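Local coordinates for protein formyltransferase (Francisella tularensis subsp. tularensis, PDB 4NV1) that belongs to the formyltransferase family, holds dTDP-4-amino-4,6-dideoxyglucose in a pocket, and forms a two-chain assembly whose subunits contain a Rossmann-like domain, at residues N21-K26 with E160-V165; L89-H94 with N172-I177; I121-E126 with D132-E137. All blocks are in the same frame, centred on the assembly; numbering follows the deposited sequence.

Contact 1 (N21-K26 with E160-V165)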
loop_
_atom_site.group_PDB
_atom_site.type_symbol
_atom_site.label_atom_id
_atom_site.label_comp_id
_atom_site.label_asym_id
_atom_site.label_seq_id
_atom_site.Cartn_x
_atom_site.Cartn_y
_atom_site.Cartn_z
ATOM N N ASN A 21 4.197 21.114 27.863
ATOM C CA ASN A 21 2.876 21.049 28.429
ATOM C C ASN A 21 2.791 20.469 29.830
ATOM O O ASN A 21 2.296 21.088 30.774
ATOM C CB ASN A 21 2.053 20.155 27.528
ATOM C CG ASN A 21 0.740 20.769 27.260
ATOM O OD1 ASN A 21 -0.130 20.754 28.126
ATOM N ND2 ASN A 21 0.633 21.421 26.111
ATOM N N ILE A 22 3.249 19.231 29.940
ATOM C CA ILE A 22 3.301 18.583 31.253
ATOM C C ILE A 22 4.224 19.339 32.213
ATOM O O ILE A 22 3.804 19.658 33.315
ATOM C CB ILE A 22 3.769 17.134 31.081
ATOM C CG1 ILE A 22 2.670 16.378 30.334
ATOM C CG2 ILE A 22 4.150 16.504 32.425
ATOM C CD1 ILE A 22 3.267 15.320 29.470
ATOM N N ILE A 23 5.467 19.600 31.827
ATOM C CA ILE A 23 6.429 20.200 32.738
ATOM C C ILE A 23 6.127 21.649 33.098
ATOM O O ILE A 23 6.166 21.989 34.283
ATOM C CB ILE A 23 7.862 20.096 32.248
ATOM C CG1 ILE A 23 8.262 18.641 32.098
ATOM C CG2 ILE A 23 8.856 20.660 33.257
ATOM C CD1 ILE A 23 9.454 18.493 31.175
ATOM N N GLY A 24 5.866 22.506 32.104
ATOM C CA GLY A 24 5.340 23.853 32.354
ATOM C C GLY A 24 4.143 23.901 33.311
ATOM O O GLY A 24 3.901 24.923 33.969
ATOM N N SER A 25 3.384 22.816 33.456
ATOM C CA SER A 25 2.275 22.853 34.416
ATOM C C SER A 25 2.740 22.768 35.864
ATOM O O SER A 25 1.938 22.959 36.748
ATOM C CB SER A 25 1.212 21.794 34.122
ATOM O OG SER A 25 1.537 20.552 34.729
ATOM N N LYS A 26 4.015 22.509 36.126
ATOM C CA LYS A 26 4.455 22.121 37.438
ATOM C C LYS A 26 5.046 23.311 38.187
ATOM O O LYS A 26 5.667 24.192 37.588
ATOM C CB LYS A 26 5.588 21.108 37.325
ATOM C CG LYS A 26 5.257 19.816 36.618
ATOM C CD LYS A 26 4.193 18.985 37.326
ATOM C CE LYS A 26 3.734 17.869 36.414
ATOM N NZ LYS A 26 2.833 16.940 37.131
ATOM N N GLU A 160 1.790 9.371 28.221
ATOM C CA GLU A 160 0.951 8.954 29.335
ATOM C C GLU A 160 1.719 8.379 30.534
ATOM O O GLU A 160 1.445 8.715 31.691
ATOM C CB GLU A 160 -0.123 8.012 28.800
ATOM C CG GLU A 160 -0.946 7.411 29.912
ATOM C CD GLU A 160 -1.569 6.071 29.540
ATOM O OE1 GLU A 160 -2.314 5.584 30.411
ATOM O OE2 GLU A 160 -1.310 5.492 28.452
ATOM N N LEU A 161 2.766 7.607 30.280
ATOM C CA LEU A 161 3.573 7.082 31.379
ATOM C C LEU A 161 4.404 8.189 32.042
ATOM O O LEU A 161 4.523 8.268 33.240
ATOM C CB LEU A 161 4.492 5.964 30.942
ATOM C CG LEU A 161 3.806 4.686 30.457
ATOM C CD1 LEU A 161 4.887 3.681 30.180
ATOM C CD2 LEU A 161 2.911 3.955 31.450
ATOM N N PHE A 162 4.884 9.151 31.268
ATOM C CA PHE A 162 5.694 10.223 31.843
ATOM C C PHE A 162 4.802 11.143 32.677
ATOM O O PHE A 162 5.181 11.633 33.757
ATOM C CB PHE A 162 6.345 10.982 30.689
ATOM C CG PHE A 162 7.105 12.191 31.109
ATOM C CD1 PHE A 162 8.338 12.060 31.692
ATOM C CD2 PHE A 162 6.629 13.440 30.852
ATOM C CE1 PHE A 162 9.075 13.181 32.059
ATOM C CE2 PHE A 162 7.321 14.571 31.240
ATOM C CZ PHE A 162 8.555 14.441 31.841
ATOM N N THR A 163 3.608 11.417 32.144
ATOM C CA THR A 163 2.607 12.185 32.870
ATOM C C THR A 163 2.364 11.522 34.266
ATOM O O THR A 163 2.349 12.189 35.283
ATOM C CB THR A 163 1.307 12.271 32.052
ATOM O OG1 THR A 163 1.557 12.848 30.765
ATOM C CG2 THR A 163 0.228 13.010 32.771
ATOM N N LYS A 164 2.238 10.208 34.310
ATOM C CA LYS A 164 1.956 9.462 35.541
ATOM C C LYS A 164 3.108 9.481 36.532
ATOM O O LYS A 164 2.890 9.343 37.719
ATOM C CB LYS A 164 1.589 8.031 35.172
ATOM C CG LYS A 164 0.922 7.206 36.275
ATOM C CD LYS A 164 0.451 5.821 35.824
ATOM C CE LYS A 164 0.041 4.941 37.002
ATOM N NZ LYS A 164 0.402 3.512 36.725
ATOM N N VAL A 165 4.353 9.630 36.094
ATOM C CA VAL A 165 5.449 9.482 37.031
ATOM C C VAL A 165 6.304 10.741 37.241
ATOM O O VAL A 165 7.211 10.725 38.093
ATOM C CB VAL A 165 6.387 8.303 36.700
ATOM C CG1 VAL A 165 5.669 6.957 36.783
ATOM C CG2 VAL A 165 7.149 8.525 35.382
HETATM O O HOH W 1 1.703 14.921 35.423
#

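Contact 2 (L89-H94 with N172-I177)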
loop_
_atom_site.group_PDB
_atom_site.type_symbol
_atom_site.label_atom_id
_atom_site.label_comp_id
_atom_site.label_asym_id
_atom_site.label_seq_id
_atom_site.Cartn_x
_atom_site.Cartn_y
_atom_site.Cartn_z
ATOM N N LEU A 89 21.179 12.582 37.831
ATOM C CA LEU A 89 20.104 11.698 37.432
ATOM C C LEU A 89 19.534 12.018 36.051
ATOM O O LEU A 89 18.931 13.069 35.824
ATOM C CB LEU A 89 19.010 11.807 38.498
ATOM C CG LEU A 89 17.730 11.019 38.348
ATOM C CD1 LEU A 89 18.101 9.566 38.142
ATOM C CD2 LEU A 89 16.892 11.219 39.609
ATOM N N CYS A 90 19.675 11.068 35.147
ATOM C CA CYS A 90 19.252 11.192 33.747
ATOM C C CYS A 90 18.267 10.028 33.505
ATOM O O CYS A 90 18.496 8.876 33.868
ATOM C CB CYS A 90 20.468 11.049 32.832
ATOM S SG CYS A 90 21.628 12.398 33.147
ATOM N N ILE A 91 17.125 10.388 32.971
ATOM C CA ILE A 91 16.053 9.444 32.734
ATOM C C ILE A 91 15.657 9.503 31.261
ATOM O O ILE A 91 15.556 10.565 30.654
ATOM C CB ILE A 91 14.925 9.735 33.707
ATOM C CG1 ILE A 91 15.452 9.406 35.147
ATOM C CG2 ILE A 91 13.622 9.103 33.265
ATOM C CD1 ILE A 91 14.514 9.907 36.213
ATOM N N ASN A 92 15.587 8.313 30.701
ATOM C CA ASN A 92 15.206 8.130 29.315
ATOM C C ASN A 92 13.762 7.695 29.186
ATOM O O ASN A 92 13.288 6.825 29.909
ATOM C CB ASN A 92 16.102 7.056 28.740
ATOM C CG ASN A 92 16.011 6.940 27.218
ATOM O OD1 ASN A 92 16.437 5.953 26.703
ATOM N ND2 ASN A 92 15.567 7.963 26.512
ATOM N N ILE A 93 13.069 8.277 28.224
ATOM C CA ILE A 93 11.697 7.960 27.957
ATOM C C ILE A 93 11.803 7.372 26.574
ATOM O O ILE A 93 12.149 8.076 25.607
ATOM C CB ILE A 93 10.838 9.229 28.050
ATOM C CG1 ILE A 93 10.801 9.731 29.505
ATOM C CG2 ILE A 93 9.398 8.995 27.599
ATOM C CD1 ILE A 93 11.694 10.887 29.840
ATOM N N HIS A 94 11.501 6.076 26.495
ATOM C CA HIS A 94 11.959 5.213 25.393
ATOM C C HIS A 94 10.801 4.488 24.678
ATOM O O HIS A 94 10.043 3.769 25.337
ATOM C CB HIS A 94 12.951 4.208 25.996
ATOM C CG HIS A 94 13.417 3.140 25.068
ATOM N ND1 HIS A 94 14.089 3.394 23.886
ATOM C CD2 HIS A 94 13.349 1.791 25.179
ATOM C CE1 HIS A 94 14.368 2.251 23.284
ATOM N NE2 HIS A 94 13.937 1.259 24.053
ATOM N N ASN A 172 11.849 13.210 43.788
ATOM C CA ASN A 172 12.921 12.298 44.041
ATOM C C ASN A 172 12.602 11.053 44.931
ATOM O O ASN A 172 13.482 10.584 45.653
ATOM C CB ASN A 172 14.072 13.044 44.663
ATOM C CG ASN A 172 15.359 12.300 44.450
ATOM O OD1 ASN A 172 15.539 11.640 43.441
ATOM N ND2 ASN A 172 16.242 12.351 45.419
ATOM N N LYS A 173 11.371 10.571 44.842
ATOM C CA LYS A 173 10.928 9.270 45.364
ATOM C C LYS A 173 10.082 8.502 44.307
ATOM O O LYS A 173 8.898 8.728 44.117
ATOM C CB LYS A 173 10.143 9.542 46.630
ATOM C CG LYS A 173 9.108 8.555 47.126
ATOM C CD LYS A 173 8.594 9.027 48.498
ATOM C CE LYS A 173 8.475 7.912 49.526
ATOM N NZ LYS A 173 9.841 7.423 49.895
ATOM N N PHE A 174 10.727 7.589 43.593
ATOM C CA PHE A 174 10.133 6.958 42.390
ATOM C C PHE A 174 10.607 5.518 42.260
ATOM O O PHE A 174 11.609 5.146 42.803
ATOM C CB PHE A 174 10.509 7.761 41.140
ATOM C CG PHE A 174 11.975 7.884 40.879
ATOM C CD1 PHE A 174 12.677 8.970 41.319
ATOM C CD2 PHE A 174 12.616 6.994 40.074
ATOM C CE1 PHE A 174 14.031 9.082 41.124
ATOM C CE2 PHE A 174 13.964 7.114 39.823
ATOM C CZ PHE A 174 14.677 8.172 40.339
ATOM N N THR A 175 9.887 4.727 41.499
ATOM C CA THR A 175 10.143 3.338 41.373
ATOM C C THR A 175 11.446 3.162 40.667
ATOM O O THR A 175 11.733 3.872 39.711
ATOM C CB THR A 175 8.948 2.789 40.583
ATOM O OG1 THR A 175 7.813 2.932 41.442
ATOM C CG2 THR A 175 9.155 1.374 40.068
ATOM N N ARG A 176 12.200 2.163 41.117
ATOM C CA ARG A 176 13.372 1.676 40.437
ATOM C C ARG A 176 13.415 0.149 40.488
ATOM O O ARG A 176 13.682 -0.445 41.535
ATOM C CB ARG A 176 14.592 2.258 41.122
ATOM C CG ARG A 176 14.634 3.773 40.962
ATOM C CD ARG A 176 15.954 4.343 41.516
ATOM N NE ARG A 176 17.139 3.955 40.735
ATOM C CZ ARG A 176 18.187 4.749 40.604
ATOM N NH1 ARG A 176 18.188 5.931 41.219
ATOM N NH2 ARG A 176 19.198 4.375 39.844
ATOM N N ILE A 177 13.139 -0.482 39.344
ATOM C CA ILE A 177 13.245 -1.901 39.209
ATOM C C ILE A 177 14.290 -2.358 38.177
ATOM O O ILE A 177 14.255 -1.942 37.007
ATOM C CB ILE A 177 11.875 -2.537 38.964
ATOM C CG1 ILE A 177 10.975 -2.329 40.182
ATOM C CG2 ILE A 177 12.092 -4.041 38.819
ATOM C CD1 ILE A 177 9.511 -2.418 39.814
#

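Contact 3 (I121-E126 with D132-E137)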
loop_
_atom_site.group_PDB
_atom_site.type_symbol
_atom_site.label_atom_id
_atom_site.label_comp_id
_atom_site.label_asym_id
_atom_site.label_seq_id
_atom_site.Cartn_x
_atom_site.Cartn_y
_atom_site.Cartn_z
ATOM N N ILE A 121 10.221 4.039 30.691
ATOM C CA ILE A 121 10.993 5.106 31.337
ATOM C C ILE A 121 11.926 4.496 32.330
ATOM O O ILE A 121 11.535 3.696 33.205
ATOM C CB ILE A 121 10.088 6.080 32.074
ATOM C CG1 ILE A 121 9.028 6.618 31.144
ATOM C CG2 ILE A 121 10.930 7.189 32.693
ATOM C CD1 ILE A 121 7.891 7.346 31.796
ATOM N N HIS A 122 13.186 4.819 32.165
ATOM C CA HIS A 122 14.201 4.155 32.937
ATOM C C HIS A 122 15.340 5.110 33.195
ATOM O O HIS A 122 15.591 6.061 32.432
ATOM C CB HIS A 122 14.706 2.895 32.223
ATOM C CG HIS A 122 15.474 3.177 30.972
ATOM N ND1 HIS A 122 14.870 3.365 29.747
ATOM C CD2 HIS A 122 16.804 3.294 30.757
ATOM C CE1 HIS A 122 15.792 3.609 28.833
ATOM N NE2 HIS A 122 16.971 3.596 29.427
ATOM N N VAL A 123 16.022 4.866 34.302
ATOM C CA VAL A 123 17.188 5.648 34.656
ATOM C C VAL A 123 18.366 5.320 33.763
ATOM O O VAL A 123 18.741 4.183 33.650
ATOM C CB VAL A 123 17.561 5.435 36.138
ATOM C CG1 VAL A 123 18.780 6.284 36.539
ATOM C CG2 VAL A 123 16.362 5.768 37.030
ATOM N N MET A 124 19.054 6.325 33.235
ATOM C CA MET A 124 20.134 6.027 32.295
ATOM C C MET A 124 21.370 5.607 33.056
ATOM O O MET A 124 21.614 6.039 34.199
ATOM C CB MET A 124 20.424 7.223 31.382
ATOM C CG MET A 124 19.199 7.721 30.667
ATOM S SD MET A 124 19.315 9.299 29.795
ATOM C CE MET A 124 20.786 9.023 28.841
ATOM N N ASP A 125 22.081 4.711 32.386
ATOM C CA ASP A 125 23.297 4.007 32.754
ATOM C C ASP A 125 24.325 4.209 31.635
ATOM O O ASP A 125 24.031 4.835 30.605
ATOM C CB ASP A 125 23.006 2.502 32.734
ATOM C CG ASP A 125 23.014 1.890 34.087
ATOM O OD1 ASP A 125 23.810 2.351 34.937
ATOM O OD2 ASP A 125 22.252 0.910 34.262
ATOM N N GLU A 126 25.510 3.631 31.799
ATOM C CA GLU A 126 26.479 3.553 30.691
ATOM C C GLU A 126 26.057 2.774 29.417
ATOM O O GLU A 126 26.484 3.114 28.303
ATOM C CB GLU A 126 27.801 3.055 31.243
ATOM C CG GLU A 126 28.258 3.958 32.386
ATOM C CD GLU A 126 29.768 4.083 32.510
ATOM O OE1 GLU A 126 30.228 4.308 33.653
ATOM O OE2 GLU A 126 30.493 3.956 31.490
ATOM N N ASP A 132 17.897 0.799 35.678
ATOM C CA ASP A 132 16.612 0.745 36.403
ATOM C C ASP A 132 15.364 1.266 35.752
ATOM O O ASP A 132 15.232 2.450 35.425
ATOM C CB ASP A 132 16.709 1.474 37.753
ATOM C CG ASP A 132 17.512 0.691 38.802
ATOM O OD1 ASP A 132 17.906 -0.479 38.550
ATOM O OD2 ASP A 132 17.779 1.296 39.858
ATOM N N ILE A 133 14.355 0.416 35.727
ATOM C CA ILE A 133 13.084 0.801 35.206
ATOM C C ILE A 133 12.166 1.455 36.231
ATOM O O ILE A 133 11.874 0.964 37.330
ATOM C CB ILE A 133 12.309 -0.404 34.617
ATOM C CG1 ILE A 133 13.125 -1.035 33.509
ATOM C CG2 ILE A 133 10.968 0.065 34.071
ATOM C CD1 ILE A 133 12.585 -2.370 33.034
ATOM N N ILE A 134 11.600 2.568 35.819
ATOM C CA ILE A 134 10.736 3.301 36.685
ATOM C C ILE A 134 9.321 2.924 36.456
ATOM O O ILE A 134 8.524 2.781 37.404
ATOM C CB ILE A 134 10.853 4.781 36.388
ATOM C CG1 ILE A 134 12.277 5.264 36.677
ATOM C CG2 ILE A 134 9.747 5.528 37.033
ATOM C CD1 ILE A 134 12.512 6.720 36.415
ATOM N N ILE A 135 8.981 2.880 35.174
ATOM C CA ILE A 135 7.658 2.508 34.743
ATOM C C ILE A 135 7.712 2.070 33.252
ATOM O O ILE A 135 8.438 2.683 32.442
ATOM C CB ILE A 135 6.635 3.592 34.987
ATOM C CG1 ILE A 135 5.241 2.995 34.962
ATOM C CG2 ILE A 135 6.633 4.753 33.977
ATOM C CD1 ILE A 135 4.053 3.927 34.962
ATOM N N GLN A 136 6.974 1.009 32.913
ATOM C CA GLN A 136 6.873 0.614 31.499
ATOM C C GLN A 136 5.571 -0.095 31.258
ATOM O O GLN A 136 4.982 -0.680 32.196
ATOM C CB GLN A 136 8.012 -0.289 31.115
ATOM C CG GLN A 136 7.891 -1.680 31.723
ATOM C CD GLN A 136 9.081 -2.498 31.361
ATOM O OE1 GLN A 136 9.287 -3.524 31.973
ATOM N NE2 GLN A 136 9.882 -2.076 30.363
ATOM N N GLU A 137 5.110 -0.045 30.020
ATOM C CA GLU A 137 3.869 -0.746 29.683
ATOM C C GLU A 137 3.877 -1.303 28.263
ATOM O O GLU A 137 4.230 -0.615 27.266
ATOM C CB GLU A 137 2.666 0.146 29.968
ATOM C CG GLU A 137 1.344 -0.600 29.897
ATOM C CD GLU A 137 0.149 0.332 30.008
ATOM O OE1 GLU A 137 0.273 1.468 30.526
ATOM O OE2 GLU A 137 -0.957 -0.075 29.587
#

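Contact 1 (N21-K26 with E160-V165)
Ile22 of helix 13-24 points at helix 147-170 and touches two consecutive residues there. Its CG2 approaches the Phe162 ring obliquely, 3.9 Å from CE2, while CD1 passes across the Thr163 side chain at about a right angle and ends 3.3 Å from Thr163 OG1. That hydroxyl is hydrogen-bonded to the carbonyl O of Val159, one turn back in its own helix, and the Ile22 methyl lies against it as plain packing. Phe162 is the buried side of the contact. With CG anti to the backbone N (chi1 175°), its ring reaches toward helix 13-24, where Ile23 CD1 sits at the ring edge, 4.2 Å from CZ. Phe19 stacks on this ring and Phe72 meets it edge to face.

The two helices lie next to each other on one face of the mixed sheet of the Rossmann-like domain, Ile23 resting on strand 29-35 and Phe162 on strand 117-123. Packing is looser past the end of helix 13-24. Here Lys26 bridges through water: its NZ donates to a water at 2.9 Å, which in turn donates to Thr163 O at 2.8 Å. The same ammonium forms a salt bridge with Asp167. Exposed Ser25 folds back, its OG donating a hydrogen bond to Ile22 O at 2.8 Å, a carbonyl that also accepts from Ser25 N.

Contact 2 (L89-H94 with N172-I177)
Leu89 and Asn172 bring their CA atoms no nearer than 9.8 Å, and those of Ile91 and Arg176 are 11.3 Å apart, so no backbone pairing links strand 89-94 to 172-177 and side chains alone span the gap. Leu89 and Phe174 do most of it, reaching toward each other from opposite directions. The Leu89 CD2 methyl settles obliquely against the far end of the ring, 3.8 Å from Phe174 CZ and 3.9 Å from Phe174 CE1. Leu89 has its CG anti to the backbone N (chi1 179°), extending the branch toward the loop. Phe174 holds CG between its backbone N and carbonyl carbon (chi1 60°), and from there the ring projects toward the strand. Ile91, two residues along and on the same side of the strand as Leu89, adds a looser touch, its CD1 4.5 Å from Phe174 CZ and likewise oblique to the ring.

The arrangement joins an inner strand of the Rossmann-like sheet to the loop that follows helix 147-170. Strand 89-94 runs parallel to strand 70-74 on one flank and antiparallel to strand 117-123 on the other, and Asn92 ND2 donates to Ser73 O. Asn172 is the first residue past the helix to leave helical backbone angles; its positive phi (46°) and two bonds back into the last turn make a Schellman motif. Beyond this cap Phe174 also touches Ile134 of strand 133-139 and, on the helix just left, Asp168. On the solvent side, exposed Asn172 brings OD1 within 4.1 Å of Leu89 CD2, a van der Waals approach with no hydrogen bond across the contact.

Contact 3 (I121-E126 with D132-E137)
Ile121 pairs with Ile135 in an antiparallel hydrogen-bonded pair, its N donating to Ile135 O at 2.8 Å in an almost straight bond (N-H...O 174°). Its own carbonyl O is shared. Ile134 N donates to Ile121 O at 2.8 Å, and Ile135 N reaches the same oxygen in a weak bond of 3.3 Å. Two consecutive residues facing one across the pair make this a classic beta bulge, which shifts the register by one at a corner in the chain. The side chains of Ile121 and Ile135 lie side by side and point the same way, with Ile121 CD1 3.6 Å from Ile135 CG2. Both stand on the same face of the sheet; with Ile135 CG1 anti to its backbone N (chi1 -161°), the branch that meets Ile121 is CG2, and the end of the side chain leads away. Ile134 comes in obliquely, its CD1 4.1 Å from Ile121 CG2.

His122 faces Ile133 in a non-hydrogen-bonded pair, and its CB rests close to Asp132 O. Its imidazole turns away from 132-137, and the side chain is about 10 Å from the bound dTDP-4-amino-4,6-dideoxyglucose. Val123 ends the pairing by donating from N to Asp132 O at 2.8 Å (N-H...O 159°). Its CG2 meets Ile134 CD1 at 4.0 Å, the two side chains crossing at about a right angle. The Asp132 carboxylate is directed elsewhere, to a salt bridge with Arg176.

The hairpin forms one edge of the mixed sheet within the chain. Strand 117-123 separates strand 133-139 from strand 89-94, Ile177 pairs by its backbone with Ile133, and helix 147-170 packs Leu161 on Ile121 and Ile135, with Val165 also on Ile135.

Overall arrangement
From the N terminus, helix 13-24 supplies 21-26, and contact 1 closes a long loop when helix 147-170 arrives at 160-165. Before that closure, strand 89-94 opens contact 2, completed past the helix at 172-177, so contacts 1 and 2 cross. Contact 3, a short hairpin between 121-126 and 132-137, begins and ends within both loops. Helix 147-170 links them in space: Phe162 CD1 lies 4.0 Å from Ile93 CD1, and Leu161 CD2 lies 3.7 Å from Ile135 CD1. Contacts 2 and 3 lie on neighbouring strands of one sheet, 89-94 and 117-123. Together the three tie helix 13-24 to helix 147-170, the loop after that helix to strand 89-94, and the edge hairpin's strands to each other.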